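Local coordinates for protein 28 kDa product (Pseudomonas syringae pv. phaseolicola, PDB 1UKF) that acts as a papain-like cysteine protease of the C58 family, an autocleaving avirulence effector that the bacterium needs during infection of plant cells, at residues L21-L26 with K119-L124; E35-H40 with L150-S155; H132-S137 with F146-G151. All blocks are in the same frame, centred on the assembly; numbering follows the deposited sequence.

Contact 1: L21-L26 with K119-L124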
ATOM      1  N   LEU A  21       1.779  -8.450   3.028  1.00  8.17           N
ATOM      2  CA  LEU A  21       0.320  -8.479   3.070  1.00  8.69           C
ATOM      3  C   LEU A  21      -0.272  -7.618   1.960  1.00  8.46           C
ATOM      4  O   LEU A  21      -1.255  -8.007   1.326  1.00  8.91           O
ATOM      5  CB  LEU A  21      -0.188  -7.972   4.422  1.00  9.43           C
ATOM      6  CG  LEU A  21       0.017  -8.894   5.628  1.00  9.97           C
ATOM      7  CD1 LEU A  21      -0.295  -8.134   6.911  1.00 10.72           C
ATOM      8  CD2 LEU A  21      -0.875 -10.129   5.499  1.00 11.84           C
ATOM      9  N   SER A  22       0.318  -6.450   1.729  1.00  8.46           N
ATOM     10  CA  SER A  22      -0.167  -5.548   0.694  1.00  8.45           C
ATOM     11  C   SER A  22      -0.026  -6.185  -0.681  1.00  8.28           C
ATOM     12  O   SER A  22      -0.907  -6.040  -1.534  1.00  9.01           O
ATOM     13  CB  SER A  22       0.592  -4.221   0.745  1.00  8.81           C
ATOM     14  OG  SER A  22       0.257  -3.511   1.922  1.00  9.97           O
ATOM     15  N   THR A  23       1.076  -6.895  -0.901  1.00  9.13           N
ATOM     16  CA  THR A  23       1.280  -7.546  -2.188  1.00 10.18           C
ATOM     17  C   THR A  23       0.303  -8.711  -2.347  1.00  9.16           C
ATOM     18  O   THR A  23      -0.235  -8.925  -3.435  1.00  9.88           O
ATOM     19  CB  THR A  23       2.735  -8.027  -2.345  1.00  9.59           C
ATOM     20  OG1 THR A  23       3.614  -6.899  -2.237  1.00  9.91           O
ATOM     21  CG2 THR A  23       2.945  -8.667  -3.712  1.00 10.24           C
ATOM     22  N   GLU A  24       0.052  -9.453  -1.269  1.00  9.41           N
ATOM     23  CA  GLU A  24      -0.902 -10.560  -1.330  1.00 10.30           C
ATOM     24  C   GLU A  24      -2.280  -9.982  -1.666  1.00 11.21           C
ATOM     25  O   GLU A  24      -3.023 -10.552  -2.463  1.00 11.78           O
ATOM     26  CB  GLU A  24      -0.936 -11.310   0.010  1.00 10.70           C
ATOM     27  CG  GLU A  24      -2.012 -12.399   0.138  1.00 12.30           C
ATOM     28  CD  GLU A  24      -1.810 -13.586  -0.792  1.00 12.22           C
ATOM     29  OE1 GLU A  24      -0.743 -13.696  -1.432  1.00 13.48           O
ATOM     30  OE2 GLU A  24      -2.732 -14.428  -0.871  1.00 15.14           O
ATOM     31  N   TRP A  25      -2.617  -8.838  -1.075  1.00 10.17           N
ATOM     32  CA  TRP A  25      -3.905  -8.211  -1.362  1.00 10.21           C
ATOM     33  C   TRP A  25      -3.966  -7.839  -2.845  1.00 10.46           C
ATOM     34  O   TRP A  25      -4.992  -8.035  -3.493  1.00 12.12           O
ATOM     35  CB  TRP A  25      -4.101  -6.952  -0.510  1.00 10.21           C
ATOM     36  CG  TRP A  25      -5.423  -6.274  -0.755  1.00  9.05           C
ATOM     37  CD1 TRP A  25      -6.622  -6.566  -0.166  1.00  8.86           C
ATOM     38  CD2 TRP A  25      -5.677  -5.205  -1.673  1.00  8.65           C
ATOM     39  NE1 TRP A  25      -7.606  -5.743  -0.659  1.00  9.47           N
ATOM     40  CE2 TRP A  25      -7.054  -4.897  -1.586  1.00  9.54           C
ATOM     41  CE3 TRP A  25      -4.876  -4.476  -2.561  1.00  9.63           C
ATOM     42  CZ2 TRP A  25      -7.647  -3.887  -2.352  1.00 10.47           C
ATOM     43  CZ3 TRP A  25      -5.463  -3.473  -3.322  1.00  9.76           C
ATOM     44  CH2 TRP A  25      -6.835  -3.186  -3.211  1.00  9.40           C
ATOM     45  N   LEU A  26      -2.874  -7.301  -3.386  1.00 10.83           N
ATOM     46  CA  LEU A  26      -2.850  -6.927  -4.795  1.00 12.16           C
ATOM     47  C   LEU A  26      -3.134  -8.131  -5.682  1.00 12.41           C
ATOM     48  O   LEU A  26      -3.876  -8.027  -6.661  1.00 15.25           O
ATOM     49  CB  LEU A  26      -1.493  -6.323  -5.176  1.00 12.21           C
ATOM     50  CG  LEU A  26      -1.249  -4.861  -4.791  1.00 12.35           C
ATOM     51  CD1 LEU A  26       0.187  -4.468  -5.120  1.00 13.19           C
ATOM     52  CD2 LEU A  26      -2.227  -3.962  -5.541  1.00 13.08           C
ATOM     53  N   LYS A 119      -2.639  -0.337 -10.628  1.00 10.38           N
ATOM     54  CA  LYS A 119      -2.408  -1.016  -9.362  1.00 10.96           C
ATOM     55  C   LYS A 119      -1.117  -0.462  -8.789  1.00 10.07           C
ATOM     56  O   LYS A 119      -0.174  -0.191  -9.531  1.00 10.32           O
ATOM     57  CB  LYS A 119      -2.268  -2.526  -9.565  1.00 12.25           C
ATOM     58  CG  LYS A 119      -3.579  -3.232  -9.845  1.00 13.73           C
ATOM     59  CD  LYS A 119      -3.420  -4.741  -9.752  1.00 18.87           C
ATOM     60  CE  LYS A 119      -4.754  -5.452  -9.936  1.00 22.41           C
ATOM     61  NZ  LYS A 119      -5.285  -5.274 -11.311  1.00 25.74           N
ATOM     62  N   HIS A 120      -1.074  -0.286  -7.474  1.00  8.84           N
ATOM     63  CA  HIS A 120       0.125   0.244  -6.836  1.00  9.81           C
ATOM     64  C   HIS A 120       0.410  -0.350  -5.479  1.00  9.43           C
ATOM     65  O   HIS A 120      -0.499  -0.716  -4.734  1.00  9.31           O
ATOM     66  CB  HIS A 120       0.018   1.754  -6.573  1.00  9.60           C
ATOM     67  CG  HIS A 120      -0.006   2.604  -7.799  1.00 10.08           C
ATOM     68  ND1 HIS A 120       1.094   3.297  -8.256  1.00 13.02           N
ATOM     69  CD2 HIS A 120      -1.019   2.908  -8.642  1.00  8.62           C
ATOM     70  CE1 HIS A 120       0.757   3.994  -9.327  1.00 11.03           C
ATOM     71  NE2 HIS A 120      -0.519   3.773  -9.582  1.00 13.29           N
ATOM     72  N   LEU A 121       1.696  -0.432  -5.176  1.00  9.78           N
ATOM     73  CA  LEU A 121       2.152  -0.801  -3.849  1.00  9.72           C
ATOM     74  C   LEU A 121       2.620   0.603  -3.457  1.00 10.64           C
ATOM     75  O   LEU A 121       3.299   1.270  -4.245  1.00 10.56           O
ATOM     76  CB  LEU A 121       3.353  -1.752  -3.876  1.00 11.28           C
ATOM     77  CG  LEU A 121       3.964  -2.005  -2.490  1.00 10.41           C
ATOM     78  CD1 LEU A 121       2.981  -2.756  -1.601  1.00 12.88           C
ATOM     79  CD2 LEU A 121       5.248  -2.804  -2.650  1.00 12.92           C
ATOM     80  N   LEU A 122       2.232   1.080  -2.282  1.00 10.32           N
ATOM     81  CA  LEU A 122       2.635   2.410  -1.847  1.00 11.67           C
ATOM     82  C   LEU A 122       3.373   2.310  -0.528  1.00 11.33           C
ATOM     83  O   LEU A 122       3.049   1.472   0.311  1.00 13.26           O
ATOM     84  CB  LEU A 122       1.416   3.316  -1.656  1.00 10.12           C
ATOM     85  CG  LEU A 122       0.443   3.512  -2.821  1.00 11.02           C
ATOM     86  CD1 LEU A 122      -0.742   4.339  -2.356  1.00 12.42           C
ATOM     87  CD2 LEU A 122       1.146   4.195  -3.983  1.00 13.17           C
ATOM     88  N   SER A 123       4.373   3.155  -0.340  1.00 11.80           N
ATOM     89  CA  SER A 123       5.105   3.147   0.913  1.00 12.76           C
ATOM     90  C   SER A 123       4.971   4.508   1.579  1.00 12.87           C
ATOM     91  O   SER A 123       5.150   5.544   0.939  1.00 13.51           O
ATOM     92  CB  SER A 123       6.582   2.799   0.677  1.00 14.03           C
ATOM     93  OG  SER A 123       7.172   3.645  -0.291  1.00 22.30           O
ATOM     94  N   LEU A 124       4.607   4.498   2.857  1.00 14.09           N
ATOM     95  CA  LEU A 124       4.465   5.725   3.630  1.00 14.77           C
ATOM     96  C   LEU A 124       5.745   5.877   4.430  1.00 15.30           C
ATOM     97  O   LEU A 124       6.118   4.981   5.186  1.00 16.97           O
ATOM     98  CB  LEU A 124       3.269   5.638   4.582  1.00 14.99           C
ATOM     99  CG  LEU A 124       1.905   5.325   3.964  1.00 17.25           C
ATOM    100  CD1 LEU A 124       0.840   5.330   5.050  1.00 18.81           C
ATOM    101  CD2 LEU A 124       1.576   6.352   2.897  1.00 18.25           C
TER

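Contact 2: E35-H40 with L150-S155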
ATOM      1  N   GLU A  35     -14.889  -8.059   2.639  1.00 13.44           N
ATOM      2  CA  GLU A  35     -14.911  -8.861   3.859  1.00 14.29           C
ATOM      3  C   GLU A  35     -14.163 -10.178   3.701  1.00 13.44           C
ATOM      4  O   GLU A  35     -13.377 -10.561   4.574  1.00 13.36           O
ATOM      5  CB  GLU A  35     -16.355  -9.150   4.280  1.00 18.13           C
ATOM      6  CG  GLU A  35     -17.160  -7.920   4.649  1.00 25.82           C
ATOM      7  CD  GLU A  35     -16.569  -7.168   5.823  1.00 28.24           C
ATOM      8  OE1 GLU A  35     -16.390  -7.782   6.896  1.00 32.64           O
ATOM      9  OE2 GLU A  35     -16.286  -5.961   5.676  1.00 33.58           O
ATOM     10  N   SER A  36     -14.404 -10.879   2.597  1.00 13.50           N
ATOM     11  CA  SER A  36     -13.731 -12.152   2.383  1.00 12.61           C
ATOM     12  C   SER A  36     -12.235 -11.946   2.162  1.00 12.02           C
ATOM     13  O   SER A  36     -11.435 -12.808   2.518  1.00 12.03           O
ATOM     14  CB  SER A  36     -14.356 -12.917   1.205  1.00 13.61           C
ATOM     15  OG  SER A  36     -14.177 -12.243  -0.025  1.00 15.22           O
ATOM     16  N   ARG A  37     -11.854 -10.805   1.591  1.00 11.32           N
ATOM     17  CA  ARG A  37     -10.435 -10.532   1.371  1.00 10.65           C
ATOM     18  C   ARG A  37      -9.748 -10.304   2.712  1.00 10.80           C
ATOM     19  O   ARG A  37      -8.622 -10.753   2.925  1.00 10.56           O
ATOM     20  CB  ARG A  37     -10.247  -9.317   0.454  1.00 11.22           C
ATOM     21  CG  ARG A  37     -10.612  -9.605  -1.001  1.00 11.99           C
ATOM     22  CD  ARG A  37     -10.134  -8.511  -1.942  1.00 12.38           C
ATOM     23  NE  ARG A  37     -10.960  -7.306  -1.912  1.00 12.88           N
ATOM     24  CZ  ARG A  37     -12.133  -7.182  -2.527  1.00 13.17           C
ATOM     25  NH1 ARG A  37     -12.633  -8.196  -3.221  1.00 14.22           N
ATOM     26  NH2 ARG A  37     -12.792  -6.033  -2.476  1.00 13.38           N
ATOM     27  N   MET A  38     -10.428  -9.618   3.625  1.00  9.52           N
ATOM     28  CA  MET A  38      -9.840  -9.392   4.936  1.00  9.36           C
ATOM     29  C   MET A  38      -9.812 -10.703   5.727  1.00 10.54           C
ATOM     30  O   MET A  38      -8.882 -10.945   6.497  1.00 10.31           O
ATOM     31  CB  MET A  38     -10.609  -8.306   5.694  1.00 10.35           C
ATOM     32  CG  MET A  38     -10.501  -6.925   5.041  1.00 10.34           C
ATOM     33  SD  MET A  38      -8.795  -6.339   4.764  1.00 10.64           S
ATOM     34  CE  MET A  38      -8.554  -6.766   3.033  1.00 12.09           C
ATOM     35  N   ASP A  39     -10.818 -11.557   5.534  1.00 10.59           N
ATOM     36  CA  ASP A  39     -10.849 -12.848   6.228  1.00 11.15           C
ATOM     37  C   ASP A  39      -9.645 -13.670   5.766  1.00 10.28           C
ATOM     38  O   ASP A  39      -9.021 -14.384   6.552  1.00 11.57           O
ATOM     39  CB  ASP A  39     -12.137 -13.620   5.910  1.00 13.72           C
ATOM     40  CG  ASP A  39     -13.355 -13.060   6.622  1.00 13.49           C
ATOM     41  OD1 ASP A  39     -13.193 -12.226   7.535  1.00 15.35           O
ATOM     42  OD2 ASP A  39     -14.483 -13.468   6.271  1.00 16.93           O
ATOM     43  N   HIS A  40      -9.322 -13.558   4.482  1.00 11.06           N
ATOM     44  CA  HIS A  40      -8.189 -14.269   3.896  1.00 10.42           C
ATOM     45  C   HIS A  40      -6.858 -13.835   4.519  1.00 10.48           C
ATOM     46  O   HIS A  40      -5.990 -14.664   4.814  1.00 10.98           O
ATOM     47  CB  HIS A  40      -8.164 -14.008   2.384  1.00 11.73           C
ATOM     48  CG  HIS A  40      -6.946 -14.535   1.687  1.00 11.83           C
ATOM     49  ND1 HIS A  40      -6.681 -15.882   1.558  1.00 12.92           N
ATOM     50  CD2 HIS A  40      -5.935 -13.892   1.055  1.00 12.84           C
ATOM     51  CE1 HIS A  40      -5.560 -16.045   0.878  1.00 13.28           C
ATOM     52  NE2 HIS A  40      -5.087 -14.853   0.561  1.00 13.75           N
ATOM     53  N   LEU A 150      -5.362  -1.151   9.010  1.00  9.30           N
ATOM     54  CA  LEU A 150      -6.766  -0.761   9.111  1.00  9.58           C
ATOM     55  C   LEU A 150      -7.811  -1.597   8.391  1.00  9.81           C
ATOM     56  O   LEU A 150      -8.917  -1.783   8.904  1.00 11.46           O
ATOM     57  CB  LEU A 150      -6.899   0.690   8.641  1.00 10.63           C
ATOM     58  CG  LEU A 150      -6.023   1.707   9.381  1.00 11.67           C
ATOM     59  CD1 LEU A 150      -5.950   3.001   8.590  1.00 12.24           C
ATOM     60  CD2 LEU A 150      -6.586   1.948  10.775  1.00 15.37           C
ATOM     61  N   GLY A 151      -7.481  -2.080   7.200  1.00  9.00           N
ATOM     62  CA  GLY A 151      -8.435  -2.867   6.440  1.00  9.15           C
ATOM     63  C   GLY A 151      -8.587  -2.312   5.038  1.00  8.20           C
ATOM     64  O   GLY A 151      -7.684  -1.635   4.530  1.00  8.72           O
ATOM     65  N   GLU A 152      -9.728  -2.587   4.410  1.00  9.25           N
ATOM     66  CA  GLU A 152      -9.969  -2.124   3.052  1.00  9.71           C
ATOM     67  C   GLU A 152     -10.944  -0.957   2.994  1.00  9.14           C
ATOM     68  O   GLU A 152     -11.939  -0.912   3.729  1.00 10.00           O
ATOM     69  CB  GLU A 152     -10.488  -3.271   2.174  1.00  9.59           C
ATOM     70  CG  GLU A 152     -10.516  -2.918   0.681  1.00 10.66           C
ATOM     71  CD  GLU A 152     -10.900  -4.081  -0.219  1.00 10.52           C
ATOM     72  OE1 GLU A 152     -10.384  -5.201  -0.011  1.00  9.51           O
ATOM     73  OE2 GLU A 152     -11.708  -3.862  -1.149  1.00 13.53           O
ATOM     74  N   PHE A 153     -10.634  -0.012   2.114  1.00  9.25           N
ATOM     75  CA  PHE A 153     -11.445   1.178   1.899  1.00  9.98           C
ATOM     76  C   PHE A 153     -11.763   1.255   0.417  1.00  9.76           C
ATOM     77  O   PHE A 153     -11.025   0.723  -0.416  1.00 10.50           O
ATOM     78  CB  PHE A 153     -10.678   2.437   2.313  1.00 10.33           C
ATOM     79  CG  PHE A 153     -10.231   2.433   3.744  1.00  8.68           C
ATOM     80  CD1 PHE A 153      -9.085   1.742   4.130  1.00  9.75           C
ATOM     81  CD2 PHE A 153     -10.975   3.093   4.714  1.00 10.27           C
ATOM     82  CE1 PHE A 153      -8.688   1.706   5.466  1.00 11.49           C
ATOM     83  CE2 PHE A 153     -10.591   3.065   6.050  1.00 10.94           C
ATOM     84  CZ  PHE A 153      -9.444   2.369   6.428  1.00 11.08           C
ATOM     85  N   GLN A 154     -12.862   1.919   0.089  1.00 10.37           N
ATOM     86  CA  GLN A 154     -13.263   2.074  -1.298  1.00 11.24           C
ATOM     87  C   GLN A 154     -13.906   3.428  -1.518  1.00 11.77           C
ATOM     88  O   GLN A 154     -14.556   3.978  -0.624  1.00 12.12           O
ATOM     89  CB  GLN A 154     -14.240   0.967  -1.704  1.00 12.09           C
ATOM     90  CG  GLN A 154     -13.577  -0.385  -1.929  1.00 13.98           C
ATOM     91  CD  GLN A 154     -14.568  -1.461  -2.318  1.00 15.06           C
ATOM     92  OE1 GLN A 154     -15.620  -1.170  -2.891  1.00 16.92           O
ATOM     93  NE2 GLN A 154     -14.231  -2.716  -2.029  1.00 15.86           N
ATOM     94  N   SER A 155     -13.704   3.966  -2.715  1.00 11.62           N
ATOM     95  CA  SER A 155     -14.271   5.253  -3.090  1.00 11.70           C
ATOM     96  C   SER A 155     -14.381   5.288  -4.599  1.00 11.88           C
ATOM     97  O   SER A 155     -13.871   4.414  -5.293  1.00 11.25           O
ATOM     98  CB  SER A 155     -13.357   6.400  -2.646  1.00 11.19           C
ATOM     99  OG  SER A 155     -12.198   6.491  -3.466  1.00 12.15           O
TER

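Contact 3: H132-S137 with F146-G151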
ATOM      1  N   HIS A 132       5.897   2.112   6.039  1.00 12.97           N
ATOM      2  CA  HIS A 132       4.667   1.337   6.094  1.00 11.21           C
ATOM      3  C   HIS A 132       4.068   1.195   4.701  1.00 13.28           C
ATOM      4  O   HIS A 132       3.754   2.185   4.034  1.00 15.46           O
ATOM      5  CB  HIS A 132       3.642   1.988   7.012  1.00 10.73           C
ATOM      6  CG  HIS A 132       2.349   1.241   7.073  1.00 10.16           C
ATOM      7  ND1 HIS A 132       2.275  -0.072   7.489  1.00 11.44           N
ATOM      8  CD2 HIS A 132       1.087   1.606   6.748  1.00 10.29           C
ATOM      9  CE1 HIS A 132       1.022  -0.481   7.417  1.00  9.97           C
ATOM     10  NE2 HIS A 132       0.280   0.516   6.971  1.00  9.86           N
ATOM     11  N   ALA A 133       3.880  -0.046   4.282  1.00  9.95           N
ATOM     12  CA  ALA A 133       3.357  -0.332   2.960  1.00  9.34           C
ATOM     13  C   ALA A 133       1.857  -0.570   2.926  1.00  8.98           C
ATOM     14  O   ALA A 133       1.295  -1.200   3.822  1.00  9.93           O
ATOM     15  CB  ALA A 133       4.079  -1.538   2.388  1.00 10.90           C
ATOM     16  N   ILE A 134       1.220  -0.040   1.887  1.00  8.18           N
ATOM     17  CA  ILE A 134      -0.205  -0.217   1.658  1.00  8.59           C
ATOM     18  C   ILE A 134      -0.346  -0.488   0.162  1.00  7.41           C
ATOM     19  O   ILE A 134       0.636  -0.432  -0.581  1.00  7.77           O
ATOM     20  CB  ILE A 134      -1.031   1.037   2.063  1.00  8.82           C
ATOM     21  CG1 ILE A 134      -0.630   2.254   1.224  1.00  9.78           C
ATOM     22  CG2 ILE A 134      -0.837   1.313   3.549  1.00 10.03           C
ATOM     23  CD1 ILE A 134      -1.453   3.500   1.512  1.00 11.68           C
ATOM     24  N   ALA A 135      -1.553  -0.797  -0.292  1.00  8.19           N
ATOM     25  CA  ALA A 135      -1.750  -1.078  -1.707  1.00  8.35           C
ATOM     26  C   ALA A 135      -3.085  -0.553  -2.190  1.00  8.08           C
ATOM     27  O   ALA A 135      -3.989  -0.280  -1.403  1.00  8.61           O
ATOM     28  CB  ALA A 135      -1.658  -2.587  -1.963  1.00  9.63           C
ATOM     29  N   CYS A 136      -3.212  -0.404  -3.499  1.00  8.02           N
ATOM     30  CA  CYS A 136      -4.465   0.061  -4.064  1.00  9.41           C
ATOM     31  C   CYS A 136      -4.626  -0.442  -5.488  1.00  9.35           C
ATOM     32  O   CYS A 136      -3.649  -0.766  -6.167  1.00  9.79           O
ATOM     33  CB  CYS A 136      -4.568   1.594  -4.008  1.00  9.40           C
ATOM     34  SG  CYS A 136      -3.279   2.513  -4.875  1.00 10.18           S
ATOM     35  N   SER A 137      -5.878  -0.532  -5.917  1.00 10.05           N
ATOM     36  CA  SER A 137      -6.213  -1.002  -7.249  1.00 10.68           C
ATOM     37  C   SER A 137      -7.450  -0.259  -7.706  1.00 10.43           C
ATOM     38  O   SER A 137      -8.422  -0.133  -6.959  1.00 12.08           O
ATOM     39  CB  SER A 137      -6.489  -2.503  -7.221  1.00 10.52           C
ATOM     40  OG  SER A 137      -6.893  -2.972  -8.497  1.00 13.32           O
ATOM     41  N   PHE A 146      -6.064  -0.784   0.393  1.00  8.07           N
ATOM     42  CA  PHE A 146      -5.871  -1.670   1.533  1.00  8.24           C
ATOM     43  C   PHE A 146      -4.681  -1.228   2.370  1.00  7.34           C
ATOM     44  O   PHE A 146      -3.571  -1.061   1.855  1.00  7.99           O
ATOM     45  CB  PHE A 146      -5.653  -3.114   1.053  1.00  7.69           C
ATOM     46  CG  PHE A 146      -5.110  -4.041   2.118  1.00  7.71           C
ATOM     47  CD1 PHE A 146      -5.865  -4.361   3.244  1.00  8.39           C
ATOM     48  CD2 PHE A 146      -3.841  -4.594   1.988  1.00  8.18           C
ATOM     49  CE1 PHE A 146      -5.359  -5.218   4.221  1.00  8.69           C
ATOM     50  CE2 PHE A 146      -3.329  -5.452   2.961  1.00  9.71           C
ATOM     51  CZ  PHE A 146      -4.092  -5.762   4.077  1.00  8.15           C
ATOM     52  N   ASP A 147      -4.925  -1.019   3.658  1.00  7.70           N
ATOM     53  CA  ASP A 147      -3.869  -0.651   4.593  1.00  7.35           C
ATOM     54  C   ASP A 147      -3.864  -1.787   5.615  1.00  7.36           C
ATOM     55  O   ASP A 147      -4.838  -1.968   6.343  1.00  7.81           O
ATOM     56  CB  ASP A 147      -4.193   0.662   5.302  1.00  8.20           C
ATOM     57  CG  ASP A 147      -3.104   1.078   6.273  1.00  8.97           C
ATOM     58  OD1 ASP A 147      -2.405   0.190   6.805  1.00  8.66           O
ATOM     59  OD2 ASP A 147      -2.953   2.296   6.517  1.00 10.87           O
ATOM     60  N   PRO A 148      -2.776  -2.568   5.677  1.00  7.55           N
ATOM     61  CA  PRO A 148      -2.682  -3.685   6.624  1.00  8.74           C
ATOM     62  C   PRO A 148      -3.051  -3.350   8.077  1.00  8.40           C
ATOM     63  O   PRO A 148      -3.527  -4.219   8.809  1.00  8.65           O
ATOM     64  CB  PRO A 148      -1.230  -4.130   6.485  1.00  9.66           C
ATOM     65  CG  PRO A 148      -0.921  -3.831   5.042  1.00 10.78           C
ATOM     66  CD  PRO A 148      -1.561  -2.473   4.844  1.00  8.28           C
ATOM     67  N   ASN A 149      -2.827  -2.106   8.498  1.00  8.22           N
ATOM     68  CA  ASN A 149      -3.148  -1.697   9.866  1.00  9.73           C
ATOM     69  C   ASN A 149      -4.628  -1.421  10.089  1.00  9.67           C
ATOM     70  O   ASN A 149      -5.098  -1.463  11.227  1.00 10.04           O
ATOM     71  CB  ASN A 149      -2.419  -0.402  10.257  1.00 10.11           C
ATOM     72  CG  ASN A 149      -0.922  -0.568  10.394  1.00 10.91           C
ATOM     73  OD1 ASN A 149      -0.426  -1.610  10.820  1.00 12.21           O
ATOM     74  ND2 ASN A 149      -0.187   0.489  10.063  1.00 10.80           N
ATOM     75  N   LEU A 150      -5.362  -1.151   9.010  1.00  9.30           N
ATOM     76  CA  LEU A 150      -6.766  -0.761   9.111  1.00  9.58           C
ATOM     77  C   LEU A 150      -7.811  -1.597   8.391  1.00  9.81           C
ATOM     78  O   LEU A 150      -8.917  -1.783   8.904  1.00 11.46           O
ATOM     79  CB  LEU A 150      -6.899   0.690   8.641  1.00 10.63           C
ATOM     80  CG  LEU A 150      -6.023   1.707   9.381  1.00 11.67           C
ATOM     81  CD1 LEU A 150      -5.950   3.001   8.590  1.00 12.24           C
ATOM     82  CD2 LEU A 150      -6.586   1.948  10.775  1.00 15.37           C
ATOM     83  N   GLY A 151      -7.481  -2.080   7.200  1.00  9.00           N
ATOM     84  CA  GLY A 151      -8.435  -2.867   6.440  1.00  9.15           C
ATOM     85  C   GLY A 151      -8.587  -2.312   5.038  1.00  8.20           C
ATOM     86  O   GLY A 151      -7.684  -1.635   4.530  1.00  8.72           O
TER

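Contact 1: L21-L26 with K119-L124
Leu26 of the helix and Leu121 of the strand carry most of this contact, in which residues 21-26 run nearly antiparallel to 119-124 with their axes 9.1 Å apart. The tight part lies at Ser22, whose CB touches Leu121 CD1 at 3.7 Å. Leu121 holds CG anti to its backbone N (chi1 172°), and its branched end comes up to the helix between Ser22 and Thr23. Short side chains suit these two helix positions because they let the leucine methyl settle on Ser22 CB and beside Thr23 OG1; their hydroxyls turn back to the helix, Ser22 OG bonding Cys18 O and Thr23 OG1 bonding Ala19 O. One turn on, Leu26 CD1 and CD2 sit astride the carbonyl oxygen of His120, each 3.8 Å from His120 O, and CD1 also packs on Leu121 CB. The looser end is at Lys119, the partly exposed member, where CE passes 4.3 Å from Leu26 O and CB stays 4.3 Å from Leu26 CD2. A long aliphatic chain suits such a margin, since it can pass the Leu26 carbonyl before the ammonium goes on. Helix 18-27, which bears the active-site Cys18, thus lies against the central sheet, while helix 73-84 covers Leu121 through Val81 and Ile82, and strand 119-126 is flanked by 178-187 and 130-139.

Contact 2: E35-H40 with L150-S155
Met38 and Gly151 mark the closest backbone approach, CA to CA 6.8 Å, between a helix and a strand that run roughly antiparallel at 157°, their axes 8.6 Å apart. Met38 SD, brought there by a bend at chi2 (-55°), rests 3.9 Å from Gly151 CA, a bare backbone position in a classic beta bulge in which two residues, Leu150 and Gly151, lie opposite the single Asp147; a side chain here would press on the preceding carbonyl. Met38 CE meets Glu152 CB and OE1, the two side chains crossing at about a right angle. Beside it, Arg37 grips Glu152 side-on: NE gives a bond of 2.9 Å to OE1, and NH2 one of 2.8 Å to OE2 that is almost straight (178°). Both oxygens use their syn lone pairs, and guanidinium and carboxylate are nearly coplanar. Glu152 reaches there with an extended chain. Gln154 NE2 adds a 2.9 Å bond to the anti side of OE2, and its own OE1 is held by Gln142; Trp25 NE1 donates to Glu152 OE1. Arg37 NH1 is taken up by Asp31 O. With an arginine and two neutral donors around the buried carboxylate, the pair probably stays charged and ties helix 34-41 to the sheet.

Contact 3: H132-S137 with F146-G151
The imidazole of His132 meets Asn149 over one face and Asp147 at its edge. Asn149 ND2 sits 3.0 Å above the ring plane, displaced toward the rim at CE1 and NE2, with amide and ring only 6° from parallel; there is no hydrogen bond between them, and ND2 bonds instead to Tyr171 OH while Asn149 OD1 takes one from Asn13. At the edge, NE2 donates to Asp147 OD1 over 2.7 Å, the acceptor lying in the ring plane and the bond nearly straight at 169°. The carboxylate is turned 38° from the ring, and OD1 is approached from above its plane. The backbone N of Asn149 reaches the same oxygen from the opposite face at 2.9 Å, closing an Asx turn, and Tyr171 OH holds OD2, so Asp147 is fixed in rotation. Pro148 N sits over one face of the Phe146 ring, toward the rim, and Trp25 stacks with Phe146 from helix 18-27.

His132 and Asp147 are active-site residues together with Cys18, whose side chain His132 touches: the Cys-His-Asp triad of a papain-like protease. They stand on a beta hairpin formed by strands 130-139 and 142-147, where Ala135 and Phe146 form an antiparallel hydrogen-bonded pair, Phe146 N to Ala135 O being 2.8 Å. A small alanine fits beneath Trp25 and Leu26 of the helix. Branched Ile134 lies between the Ala135-Phe146 pair and the triad residues, its CG2 3.6 Å from Asp147 CG. Pro148, rigid after the aspartate, sets CD 3.3 Å from Ala133 O.

All three contacts are largely buried, but contacts 1 and 3 lie near the centre of the chain, their centres about 4 Å from it, and that of contact 2 about 13 Å away. Contacts 1 and 3 hold adjacent strands, joined by Leu122 N to Ile134 O and Leu124 N to His132 O, while contacts 2 and 3 share Leu150 and Gly151. The two helices meet as well, since Glu24 bonds His40, and Met38 CE touches both Trp25 and Phe146. Chemistry follows place: contact 1 is apolar packing of the Cys18-bearing helix on the sheet, contact 3 combines sheet pairing with the polar active-site network, and contact 2, farther out, relies on a charged pair.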